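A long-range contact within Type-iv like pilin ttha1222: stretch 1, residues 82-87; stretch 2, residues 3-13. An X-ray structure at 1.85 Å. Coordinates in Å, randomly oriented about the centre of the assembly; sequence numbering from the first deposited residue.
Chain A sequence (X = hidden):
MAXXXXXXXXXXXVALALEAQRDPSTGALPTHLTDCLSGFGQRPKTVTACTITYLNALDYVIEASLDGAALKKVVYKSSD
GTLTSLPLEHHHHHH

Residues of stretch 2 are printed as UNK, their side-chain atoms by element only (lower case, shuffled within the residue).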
# COMPACT_ATOMS: atom_id res chain seq x y z
N THR A 82 11.55 19.10 4.16
CA THR A 82 12.94 18.91 3.69
C THR A 82 13.05 17.61 2.91
O THR A 82 12.35 16.60 3.18
CB THR A 82 13.99 18.83 4.81
OG1 THR A 82 13.67 17.78 5.75
CG2 THR A 82 14.08 20.15 5.55
N LEU A 83 13.92 17.64 1.91
CA LEU A 83 14.18 16.51 1.04
C LEU A 83 15.66 16.40 0.86
O LEU A 83 16.33 17.40 0.56
CB LEU A 83 13.61 16.83 -0.32
CG LEU A 83 13.82 15.74 -1.37
CD1 LEU A 83 12.99 14.53 -1.02
CD2 LEU A 83 13.45 16.29 -2.74
N THR A 84 16.22 15.24 1.10
CA THR A 84 17.64 15.06 0.84
C THR A 84 18.11 15.76 -0.48
O THR A 84 17.60 15.48 -1.57
CB THR A 84 17.98 13.57 0.79
OG1 THR A 84 17.33 12.93 1.89
CG2 THR A 84 19.46 13.36 0.88
N SER A 85 19.06 16.68 -0.33
CA SER A 85 19.63 17.43 -1.44
C SER A 85 21.14 17.51 -1.26
O SER A 85 21.61 17.69 -0.13
CB SER A 85 19.06 18.85 -1.46
OG SER A 85 17.62 18.80 -1.47
N LEU A 86 21.90 17.39 -2.34
CA LEU A 86 23.37 17.61 -2.28
C LEU A 86 23.65 19.08 -1.92
O LEU A 86 23.03 19.97 -2.49
CB LEU A 86 24.03 17.34 -3.63
CG LEU A 86 24.05 15.92 -4.22
CD1 LEU A 86 24.59 15.94 -5.64
CD2 LEU A 86 24.89 15.02 -3.35
N PRO A 87 24.58 19.36 -1.00
CA PRO A 87 24.91 20.77 -0.69
C PRO A 87 25.56 21.52 -1.86
O PRO A 87 26.16 20.88 -2.73
CB PRO A 87 25.91 20.64 0.48
CG PRO A 87 26.58 19.31 0.24
CD PRO A 87 25.46 18.42 -0.26
N UNK A 3 19.51 10.09 -12.17
CA UNK A 3 18.74 9.17 -11.32
C UNK A 3 18.38 9.78 -9.98
O UNK A 3 17.26 9.59 -9.51
c UNK A 3 19.51 7.87 -11.07
o UNK A 3 18.49 6.87 -12.98
n UNK A 3 20.53 6.19 -12.46
c UNK A 3 19.46 6.92 -12.25
N UNK A 4 19.33 10.46 -9.35
CA UNK A 4 19.03 11.14 -8.11
C UNK A 4 17.88 12.10 -8.36
O UNK A 4 16.91 12.12 -7.60
c UNK A 4 19.36 11.93 -5.16
c UNK A 4 19.94 12.74 -6.33
c UNK A 4 20.25 11.89 -7.57
c UNK A 4 21.19 13.51 -5.89
N UNK A 5 17.96 12.88 -9.43
CA UNK A 5 16.84 13.78 -9.76
C UNK A 5 15.53 13.03 -9.99
O UNK A 5 14.48 13.49 -9.53
c UNK A 5 17.17 14.68 -10.94
N UNK A 6 15.58 11.88 -10.66
CA UNK A 6 14.35 11.14 -10.94
C UNK A 6 13.75 10.61 -9.64
O UNK A 6 12.54 10.64 -9.45
c UNK A 6 14.60 10.01 -11.94
N UNK A 7 14.61 10.15 -8.74
CA UNK A 7 14.13 9.61 -7.45
C UNK A 7 13.56 10.71 -6.59
O UNK A 7 12.51 10.55 -5.98
N UNK A 8 14.26 11.84 -6.55
CA UNK A 8 13.76 13.01 -5.85
C UNK A 8 12.41 13.48 -6.34
O UNK A 8 11.49 13.70 -5.54
c UNK A 8 14.77 14.15 -5.94
o UNK A 8 17.25 15.49 -6.46
c UNK A 8 17.08 15.02 -5.33
c UNK A 8 16.01 13.97 -5.07
n UNK A 8 17.85 15.37 -4.29
N UNK A 9 12.27 13.59 -7.65
CA UNK A 9 11.00 13.96 -8.26
C UNK A 9 9.88 12.96 -7.89
O UNK A 9 8.75 13.36 -7.59
o UNK A 9 10.02 14.39 -10.47
c UNK A 9 11.22 14.08 -9.79
N UNK A 10 10.18 11.67 -7.88
CA UNK A 10 9.18 10.66 -7.49
C UNK A 10 8.72 10.83 -6.06
O UNK A 10 7.53 10.84 -5.77
c UNK A 10 6.72 7.00 -7.89
o UNK A 10 5.95 5.23 -6.46
c UNK A 10 8.91 7.40 -6.25
c UNK A 10 6.90 6.20 -6.79
c UNK A 10 7.98 6.42 -5.94
c UNK A 10 7.65 7.98 -8.19
c UNK A 10 9.74 9.25 -7.69
c UNK A 10 8.77 8.18 -7.37
N UNK A 11 9.69 11.04 -5.15
CA UNK A 11 9.37 11.24 -3.74
C UNK A 11 8.48 12.45 -3.56
O UNK A 11 7.53 12.39 -2.79
c UNK A 11 11.33 9.94 -2.86
c UNK A 11 10.67 11.32 -2.88
c UNK A 11 10.36 11.79 -1.48
N UNK A 12 8.78 13.55 -4.26
CA UNK A 12 7.95 14.74 -4.16
C UNK A 12 6.54 14.47 -4.65
O UNK A 12 5.58 14.96 -4.07
c UNK A 12 10.21 17.84 -4.73
n UNK A 12 11.36 18.41 -4.01
n UNK A 12 12.42 19.44 -2.25
n UNK A 12 10.16 19.02 -2.11
c UNK A 12 9.80 16.47 -4.19
c UNK A 12 8.56 15.93 -4.90
c UNK A 12 11.31 18.94 -2.79
N UNK A 13 6.43 13.67 -5.72
CA UNK A 13 5.09 13.27 -6.20
C UNK A 13 4.32 12.38 -5.23
O UNK A 13 3.09 12.55 -5.09
c UNK A 13 5.18 12.66 -7.62
c UNK A 13 5.27 13.72 -8.69
o UNK A 13 4.69 14.80 -8.57
n UNK A 13 5.99 13.41 -9.78

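Position 3 has two side-chain carbons, the second carrying one oxygen and one nitrogen. It is out of reach of stretch 1. This is a short amide, Asn-3.

Position 4 has four carbons, forked at the second. One fork tip lies 4.1 Å from CG of Leu-86. The fork at the second carbon marks a leucine, Leu-4, and the tip is its CD2. Its CA-to-CB bond points toward stretch 1.

Position 5 has a single carbon and touches nothing on stretch 1. It is Ala-5. Position 6 is the same, one carbon and no contact, and is Ala-6.

Position 7 has no side-chain atoms. It is Gly-7. Its N bonds back to the O of Asn-3 at 2.8 Å, the first helical bond within the stretch.

Position 8 has three carbons, the third carrying one oxygen and one nitrogen. The nitrogen lies 2.7 Å from the O of Thr-84. That is the longer amide, Gln-8. Its CA-to-CB bond points sideways, but chi1 is m and chi2 is t, and the end comes nearer. NE2 donates the hydrogen bond to Thr-84 O.

Position 9 has one carbon, then one oxygen. Its CA-to-CB bond points away from stretch 1. It is Ser-9.

Position 10 has one carbon, then a six-carbon ring bearing one oxygen. It is buried but out of reach of stretch 1. It is Tyr-10, with its OH hydrogen-bonded elsewhere in the structure.

Position 11 has three carbons, branched at the first. One branch lies 3.8 Å from CD1 of Leu-83. Branching at CB with only carbon gives Val-11, and the branch is CG1.

Position 12 has three carbons, a nitrogen, then a carbon carrying two more nitrogens. The chain nitrogen is 3.2 Å from CD2 of Leu-83. The guanidinium identifies Arg-12, and that nitrogen is NE. Leu-83 CD2 lies over one face of the group.

Position 13 has two carbons, the second carrying one oxygen and one nitrogen. It is out of reach and is Asn-13.

The contact is small, burying 312 Å² in all. Leu-83 is its centre, with the largest covered area. Its CA-to-CB bond points toward the helix, and its side chain meets Val-11, CB of Gln-8 and the guanidinium of Arg-12. Leu-86 adds a lighter apolar contact with Leu-4. Between them Gln-8 ties the helix to the backbone of stretch 1 through the one hydrogen bond across the contact. Within stretch 1, Ser-85 OG donates to Leu-83 O at 2.8 Å, linking the two residues that flank Thr-84.

Stretch 2 3-13: NLAAGQSYVRN
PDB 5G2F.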